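Local coordinates for BF1531-like N-terminal domain-containing protein (Bacteroides fragilis, PDB 3SLR) that is the N-terminal part of a longer protein of unknown function, binds magnesium through a HAD-like phosphatase domain and may hydrolyse ester bonds, at residues L9-Q15 with K41-L46; L35-I40 with L203-S207. All coordinates share one frame; numbering follows the deposited sequence.

Contact 1: residues L9-Q15 with K41-L46; sequences LKRATKQ and KGEGIL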
ATOM      1  N   LEU A   9     -16.668  -5.607   3.831  1.00 21.05           N
ATOM      2  CA  LEU A   9     -16.203  -6.291   2.623  1.00 19.75           C
ATOM      3  C   LEU A   9     -17.133  -7.435   2.237  1.00 22.31           C
ATOM      4  O   LEU A   9     -17.505  -7.584   1.067  1.00 21.44           O
ATOM      5  CB  LEU A   9     -14.767  -6.796   2.801  1.00 17.69           C
ATOM      6  CG  LEU A   9     -13.712  -5.700   2.974  1.00 19.19           C
ATOM      7  CD1 LEU A   9     -12.319  -6.323   3.080  1.00 15.72           C
ATOM      8  CD2 LEU A   9     -13.770  -4.716   1.808  1.00 19.78           C
ATOM      9  N   LYS A  10     -17.524  -8.237   3.221  1.00 20.67           N
ATOM     10  CA  LYS A  10     -18.423  -9.356   2.954  1.00 23.43           C
ATOM     11  C   LYS A  10     -19.792  -8.868   2.478  1.00 25.00           C
ATOM     12  O   LYS A  10     -20.378  -9.438   1.551  1.00 25.64           O
ATOM     13  CB  LYS A  10     -18.567 -10.234   4.194  1.00 23.33           C
ATOM     14  CG  LYS A  10     -19.483 -11.430   3.999  1.00 25.57           C
ATOM     15  CD  LYS A  10     -19.410 -12.346   5.207  1.00 32.09           C
ATOM     16  CE  LYS A  10     -20.243 -13.598   5.008  1.00 37.66           C
ATOM     17  NZ  LYS A  10     -20.118 -14.494   6.191  1.00 37.24           N
ATOM     18  N   ARG A  11     -20.300  -7.819   3.118  1.00 22.86           N
ATOM     19  CA  ARG A  11     -21.568  -7.217   2.710  1.00 25.47           C
ATOM     20  C   ARG A  11     -21.509  -6.749   1.261  1.00 28.53           C
ATOM     21  O   ARG A  11     -22.476  -6.901   0.514  1.00 27.61           O
ATOM     22  CB  ARG A  11     -21.917  -6.037   3.617  1.00 28.91           C
ATOM     23  CG  ARG A  11     -23.210  -5.323   3.269  1.00 37.11           C
ATOM     24  CD  ARG A  11     -23.355  -4.058   4.101  1.00 40.74           C
ATOM     25  NE  ARG A  11     -22.340  -3.056   3.766  1.00 45.40           N
ATOM     26  CZ  ARG A  11     -21.897  -2.120   4.605  1.00 44.60           C
ATOM     27  NH1 ARG A  11     -22.370  -2.052   5.843  1.00 50.20           N
ATOM     28  NH2 ARG A  11     -20.973  -1.250   4.208  1.00 46.44           N
ATOM     29  N   ALA A  12     -20.378  -6.173   0.863  1.00 24.59           N
ATOM     30  CA  ALA A  12     -20.229  -5.693  -0.509  1.00 25.88           C
ATOM     31  C   ALA A  12     -20.312  -6.818  -1.547  1.00 27.45           C
ATOM     32  O   ALA A  12     -20.706  -6.580  -2.695  1.00 30.13           O
ATOM     33  CB  ALA A  12     -18.930  -4.893  -0.674  1.00 24.82           C
ATOM     34  N   THR A  13     -19.958  -8.041  -1.162  1.00 23.91           N
ATOM     35  CA  THR A  13     -19.994  -9.151  -2.119  1.00 26.20           C
ATOM     36  C   THR A  13     -21.429  -9.481  -2.530  1.00 30.37           C
ATOM     37  O   THR A  13     -21.656 -10.229  -3.484  1.00 31.59           O
ATOM     38  CB  THR A  13     -19.288 -10.433  -1.608  1.00 23.73           C
ATOM     39  OG1 THR A  13     -20.031 -11.006  -0.525  1.00 24.96           O
ATOM     40  CG2 THR A  13     -17.864 -10.134  -1.159  1.00 22.50           C
ATOM     41  N   LYS A  14     -22.389  -8.915  -1.806  1.00 30.82           N
ATOM     42  CA  LYS A  14     -23.807  -9.143  -2.080  1.00 36.01           C
ATOM     43  C   LYS A  14     -24.398  -8.046  -2.963  1.00 35.88           C
ATOM     44  O   LYS A  14     -25.538  -8.158  -3.422  1.00 45.80           O
ATOM     45  CB  LYS A  14     -24.593  -9.211  -0.770  1.00 37.43           C
ATOM     46  CG  LYS A  14     -24.073 -10.230   0.233  1.00 38.40           C
ATOM     47  CD  LYS A  14     -24.808 -11.548   0.119  1.00 43.44           C
ATOM     48  CE  LYS A  14     -24.547 -12.432   1.329  1.00 46.40           C
ATOM     49  NZ  LYS A  14     -23.147 -12.943   1.366  1.00 51.12           N
ATOM     50  N   GLN A  15     -23.627  -6.986  -3.196  1.00 37.66           N
ATOM     51  CA  GLN A  15     -24.089  -5.839  -3.983  1.00 38.74           C
ATOM     52  C   GLN A  15     -24.401  -6.200  -5.432  1.00 41.93           C
ATOM     53  O   GLN A  15     -23.921  -7.215  -5.945  1.00 35.90           O
ATOM     54  CB  GLN A  15     -23.048  -4.711  -3.961  1.00 41.77           C
ATOM     55  CG  GLN A  15     -23.007  -3.909  -2.668  1.00 39.50           C
ATOM     56  CD  GLN A  15     -22.017  -2.757  -2.724  1.00 43.06           C
ATOM     57  OE1 GLN A  15     -21.635  -2.295  -3.803  1.00 47.37           O
ATOM     58  NE2 GLN A  15     -21.592  -2.289  -1.555  1.00 40.73           N
ATOM     59  N   LYS A  41     -12.661 -10.098  -2.907  1.00 16.67           N
ATOM     60  CA  LYS A  41     -13.795  -9.917  -3.805  1.00 18.10           C
ATOM     61  C   LYS A  41     -14.601  -8.673  -3.412  1.00 19.74           C
ATOM     62  O   LYS A  41     -14.918  -7.833  -4.256  1.00 19.04           O
ATOM     63  CB  LYS A  41     -14.665 -11.176  -3.812  1.00 18.52           C
ATOM     64  CG  LYS A  41     -15.860 -11.092  -4.754  1.00 22.19           C
ATOM     65  CD  LYS A  41     -16.531 -12.460  -4.880  1.00 28.75           C
ATOM     66  CE  LYS A  41     -17.682 -12.416  -5.872  1.00 35.54           C
ATOM     67  NZ  LYS A  41     -18.683 -11.390  -5.476  1.00 38.97           N
ATOM     68  N   GLY A  42     -14.908  -8.550  -2.125  1.00 17.04           N
ATOM     69  CA  GLY A  42     -15.629  -7.394  -1.619  1.00 17.17           C
ATOM     70  C   GLY A  42     -14.865  -6.084  -1.773  1.00 18.67           C
ATOM     71  O   GLY A  42     -15.442  -5.056  -2.130  1.00 20.10           O
ATOM     72  N   GLU A  43     -13.564  -6.113  -1.488  1.00 15.83           N
ATOM     73  CA  GLU A  43     -12.724  -4.931  -1.668  1.00 18.71           C
ATOM     74  C   GLU A  43     -12.746  -4.487  -3.134  1.00 20.52           C
ATOM     75  O   GLU A  43     -12.863  -3.298  -3.432  1.00 17.59           O
ATOM     76  CB  GLU A  43     -11.288  -5.222  -1.211  1.00 17.17           C
ATOM     77  CG  GLU A  43     -10.362  -4.017  -1.258  1.00 15.54           C
ATOM     78  CD  GLU A  43     -10.384  -3.195   0.020  1.00 19.46           C
ATOM     79  OE1 GLU A  43     -10.321  -3.791   1.119  1.00 20.40           O
ATOM     80  OE2 GLU A  43     -10.442  -1.952  -0.073  1.00 21.78           O
ATOM     81  N   GLY A  44     -12.661  -5.451  -4.048  1.00 17.86           N
ATOM     82  CA  GLY A  44     -12.662  -5.146  -5.465  1.00 19.50           C
ATOM     83  C   GLY A  44     -13.964  -4.483  -5.893  1.00 20.78           C
ATOM     84  O   GLY A  44     -13.964  -3.523  -6.665  1.00 18.47           O
ATOM     85  N   ILE A  45     -15.074  -4.983  -5.366  1.00 20.35           N
ATOM     86  CA  ILE A  45     -16.386  -4.424  -5.690  1.00 20.48           C
ATOM     87  C   ILE A  45     -16.485  -2.976  -5.213  1.00 23.13           C
ATOM     88  O   ILE A  45     -16.985  -2.103  -5.922  1.00 22.87           O
ATOM     89  CB  ILE A  45     -17.514  -5.277  -5.082  1.00 24.56           C
ATOM     90  CG1 ILE A  45     -17.570  -6.637  -5.780  1.00 22.87           C
ATOM     91  CG2 ILE A  45     -18.851  -4.560  -5.174  1.00 26.05           C
ATOM     92  CD1 ILE A  45     -18.535  -7.601  -5.158  1.00 25.77           C
ATOM     93  N   LEU A  46     -15.987  -2.718  -4.011  1.00 20.35           N
ATOM     94  CA  LEU A  46     -15.958  -1.366  -3.477  1.00 20.51           C
ATOM     95  C   LEU A  46     -15.005  -0.467  -4.253  1.00 21.20           C
ATOM     96  O   LEU A  46     -15.076   0.757  -4.140  1.00 25.73           O
ATOM     97  CB  LEU A  46     -15.596  -1.390  -1.993  1.00 22.38           C
ATOM     98  CG  LEU A  46     -16.674  -2.000  -1.100  1.00 24.50           C
ATOM     99  CD1 LEU A  46     -16.146  -2.156   0.314  1.00 23.76           C
ATOM    100  CD2 LEU A  46     -17.941  -1.155  -1.105  1.00 26.87           C
TER
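The short N-terminal helix 6-12 packs on helix 34-46 of the FkbH N-terminal domain, and Gly42 is where the two backbones come closest. The CA atoms of Leu9 and Gly42 lie 4.4 Å apart. Gly42 CA makes a CH...O contact to Leu9 O of 3.3 Å, with 147° at the hydrogen. Gly42 has no side chain to stand between its CA and that oxygen. No conventional hydrogen bond joins the two segments.

Leu9 reaches past the glycine with CD2, which lies against the backbone of Glu43 and meets Leu46 CD1 at 3.8 Å. The carboxylate of Glu43 is held by a salt bridge to Arg47. Ala12 points its CB at Leu46 CG, 3.7 Å away. Ile45 points toward 9-15, its CD1 3.4 Å from Ala12 O and also against Thr13 CA. With CG1 anti to the carbonyl carbon (chi1 -68°), its chain runs out to the Ala12-Gln15 turn.

Thr13 sets its CG2 3.5 Å from Gly42 N. Its OG1 turns back to Lys10 O, a 2.6 Å hydrogen bond in the carbonyl plane on a lone pair. Exposed Gln15 puts OE1 beside Ile45 CG2 and NE2 beside Leu46 CD2. This is a glycine-mediated close helix-helix contact, here laid on the outside of a parallel alpha/beta domain.

Contact 2: residues L35-I40 with L203-S207; sequences LLATAI and LPIIS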
ATOM      1  N   LEU A  35     -11.696 -16.722   3.783  1.00 16.79           N
ATOM      2  CA  LEU A  35     -12.005 -15.366   4.214  1.00 20.10           C
ATOM      3  C   LEU A  35     -11.243 -14.342   3.386  1.00 18.71           C
ATOM      4  O   LEU A  35     -11.764 -13.274   3.062  1.00 17.63           O
ATOM      5  CB  LEU A  35     -11.706 -15.182   5.700  1.00 23.62           C
ATOM      6  CG  LEU A  35     -12.537 -16.049   6.641  1.00 22.27           C
ATOM      7  CD1 LEU A  35     -12.324 -15.598   8.081  1.00 23.23           C
ATOM      8  CD2 LEU A  35     -14.001 -15.986   6.268  1.00 24.55           C
ATOM      9  N   LEU A  36     -10.000 -14.664   3.041  1.00 18.63           N
ATOM     10  CA  LEU A  36      -9.203 -13.768   2.208  1.00 16.85           C
ATOM     11  C   LEU A  36      -9.856 -13.603   0.834  1.00 17.34           C
ATOM     12  O   LEU A  36      -9.881 -12.507   0.272  1.00 17.52           O
ATOM     13  CB  LEU A  36      -7.769 -14.288   2.065  1.00 17.06           C
ATOM     14  CG  LEU A  36      -6.783 -13.469   1.222  1.00 17.69           C
ATOM     15  CD1 LEU A  36      -6.642 -12.049   1.749  1.00 16.84           C
ATOM     16  CD2 LEU A  36      -5.429 -14.168   1.165  1.00 14.78           C
ATOM     17  N   ALA A  37     -10.406 -14.691   0.305  1.00 15.03           N
ATOM     18  CA  ALA A  37     -11.144 -14.626  -0.963  1.00 16.73           C
ATOM     19  C   ALA A  37     -12.324 -13.663  -0.881  1.00 18.18           C
ATOM     20  O   ALA A  37     -12.507 -12.802  -1.755  1.00 16.68           O
ATOM     21  CB  ALA A  37     -11.616 -16.010  -1.381  1.00 19.34           C
ATOM     22  N   THR A  38     -13.125 -13.808   0.170  1.00 17.33           N
ATOM     23  CA  THR A  38     -14.259 -12.920   0.386  1.00 17.52           C
ATOM     24  C   THR A  38     -13.801 -11.470   0.492  1.00 18.29           C
ATOM     25  O   THR A  38     -14.363 -10.577  -0.145  1.00 16.49           O
ATOM     26  CB  THR A  38     -15.028 -13.314   1.650  1.00 18.63           C
ATOM     27  OG1 THR A  38     -15.611 -14.607   1.463  1.00 22.50           O
ATOM     28  CG2 THR A  38     -16.137 -12.315   1.928  1.00 20.43           C
ATOM     29  N   ALA A  39     -12.762 -11.240   1.289  1.00 16.94           N
ATOM     30  CA  ALA A  39     -12.230  -9.895   1.478  1.00 14.14           C
ATOM     31  C   ALA A  39     -11.745  -9.276   0.175  1.00 16.37           C
ATOM     32  O   ALA A  39     -12.054  -8.130  -0.124  1.00 15.08           O
ATOM     33  CB  ALA A  39     -11.111  -9.906   2.512  1.00 14.76           C
ATOM     34  N   ILE A  40     -10.982 -10.030  -0.606  1.00 15.73           N
ATOM     35  CA  ILE A  40     -10.523  -9.526  -1.906  1.00 14.99           C
ATOM     36  C   ILE A  40     -11.679  -9.205  -2.859  1.00 16.90           C
ATOM     37  O   ILE A  40     -11.682  -8.168  -3.540  1.00 15.33           O
ATOM     38  CB  ILE A  40      -9.559 -10.517  -2.587  1.00 16.26           C
ATOM     39  CG1 ILE A  40      -8.219 -10.498  -1.846  1.00 18.99           C
ATOM     40  CG2 ILE A  40      -9.376 -10.155  -4.072  1.00 15.02           C
ATOM     41  CD1 ILE A  40      -7.261 -11.600  -2.238  1.00 20.27           C
ATOM     42  N   LEU A 203      -7.124  -8.915   7.818  1.00 19.55           N
ATOM     43  CA  LEU A 203      -7.719  -9.285   6.532  1.00 16.16           C
ATOM     44  C   LEU A 203      -8.033  -8.096   5.611  1.00 17.80           C
ATOM     45  O   LEU A 203      -7.639  -8.105   4.449  1.00 18.42           O
ATOM     46  CB  LEU A 203      -8.954 -10.179   6.716  1.00 18.32           C
ATOM     47  CG  LEU A 203      -8.714 -11.667   6.979  1.00 25.09           C
ATOM     48  CD1 LEU A 203      -9.969 -12.302   7.560  1.00 26.87           C
ATOM     49  CD2 LEU A 203      -8.282 -12.384   5.698  1.00 21.35           C
ATOM     50  N   PRO A 204      -8.721  -7.059   6.126  1.00 17.17           N
ATOM     51  CA  PRO A 204      -9.037  -5.910   5.262  1.00 14.61           C
ATOM     52  C   PRO A 204      -7.805  -5.106   4.860  1.00 15.51           C
ATOM     53  O   PRO A 204      -7.836  -4.423   3.841  1.00 17.17           O
ATOM     54  CB  PRO A 204      -9.934  -5.031   6.137  1.00 19.77           C
ATOM     55  CG  PRO A 204     -10.292  -5.834   7.314  1.00 21.57           C
ATOM     56  CD  PRO A 204      -9.299  -6.927   7.472  1.00 19.66           C
ATOM     57  N   ILE A 205      -6.746  -5.148   5.668  1.00 16.91           N
ATOM     58  CA  ILE A 205      -5.507  -4.491   5.284  1.00 14.56           C
ATOM     59  C   ILE A 205      -4.914  -5.169   4.058  1.00 14.73           C
ATOM     60  O   ILE A 205      -4.531  -4.509   3.101  1.00 17.25           O
ATOM     61  CB  ILE A 205      -4.466  -4.500   6.424  1.00 16.34           C
ATOM     62  CG1 ILE A 205      -4.964  -3.636   7.588  1.00 17.92           C
ATOM     63  CG2 ILE A 205      -3.125  -4.022   5.899  1.00 19.28           C
ATOM     64  CD1 ILE A 205      -4.150  -3.788   8.884  1.00 20.02           C
ATOM     65  N   ILE A 206      -4.857  -6.492   4.078  1.00 14.18           N
ATOM     66  CA  ILE A 206      -4.301  -7.225   2.953  1.00 12.96           C
ATOM     67  C   ILE A 206      -5.187  -7.131   1.692  1.00 14.15           C
ATOM     68  O   ILE A 206      -4.671  -6.982   0.585  1.00 15.15           O
ATOM     69  CB  ILE A 206      -4.002  -8.701   3.318  1.00 13.63           C
ATOM     70  CG1 ILE A 206      -2.984  -8.771   4.462  1.00 15.35           C
ATOM     71  CG2 ILE A 206      -3.513  -9.465   2.094  1.00 16.72           C
ATOM     72  CD1 ILE A 206      -1.886  -7.736   4.364  1.00 18.31           C
ATOM     73  N   SER A 207      -6.504  -7.193   1.845  1.00 14.82           N
ATOM     74  CA  SER A 207      -7.364  -7.071   0.671  1.00 14.46           C
ATOM     75  C   SER A 207      -7.204  -5.693   0.033  1.00 15.16           C
ATOM     76  O   SER A 207      -7.162  -5.567  -1.190  1.00 17.35           O
ATOM     77  CB  SER A 207      -8.843  -7.374   0.987  1.00 18.61           C
ATOM     78  OG  SER A 207      -9.357  -6.559   2.029  1.00 18.27           O
TER
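Ser207 and Ala39 form the tight end of this contact, where Ser207 CB lies 3.5 Å from Ala39 O. The two CB atoms are 3.7 Å apart, and the CA atoms of Ile40 and Ser207 approach to 4.8 Å. Small residues on both helices permit this. The chi1 of Ser207 (56°) leaves OG beside Ala39 CB and turned to Glu43 OE1, one turn on from Ala39.

The segments 35-40 and 203-207 cross at -55°, their axes 8.9 Å apart. Both belong to the FkbH N-terminal domain, assigned to the SGNH hydrolase clan, whose core here is a five-stranded parallel sheet. Ala37 and Ile40 of helix 34-46 rest on strand 50-55 of that sheet.

Toward Leu203 the backbones are farther apart, and longer side chains fill the gap. The fork of Leu203 straddles two neighbours. CD1 meets Leu35 CB at 3.8 Å, and CD2 lies over the backbone of Leu36, 3.9 Å from its CA. Leu36 has CG anti to the backbone N (chi1 -180°), which carries CD1 across to Ile206 CG2 at a looser 4.1 Å. Leu35 marks the partly exposed edge, where Phe6 and Ile196 also touch it.

How the contacts relate
Contacts 1 and 2 share helix 34-46, and their centres are 10 Å apart. Contact 1 uses its C-terminal end and contact 2 the turns before it. Helix 6-12 and helix 203-217 also meet each other, so three helices pack together. Glu43 OE1 of contact 1 and Ser207 OG of contact 2 are 3.1 Å apart, a probable hydrogen bond. Leu9 CD1 lies near the same junction, 3.7 Å from Ala39 O. Thr13 CG2 reaches Thr38 O at 3.7 Å. Both contacts lie away from the magnesium site of Asp228, Asp230 and Asp336, which belongs to the phosphatase domain.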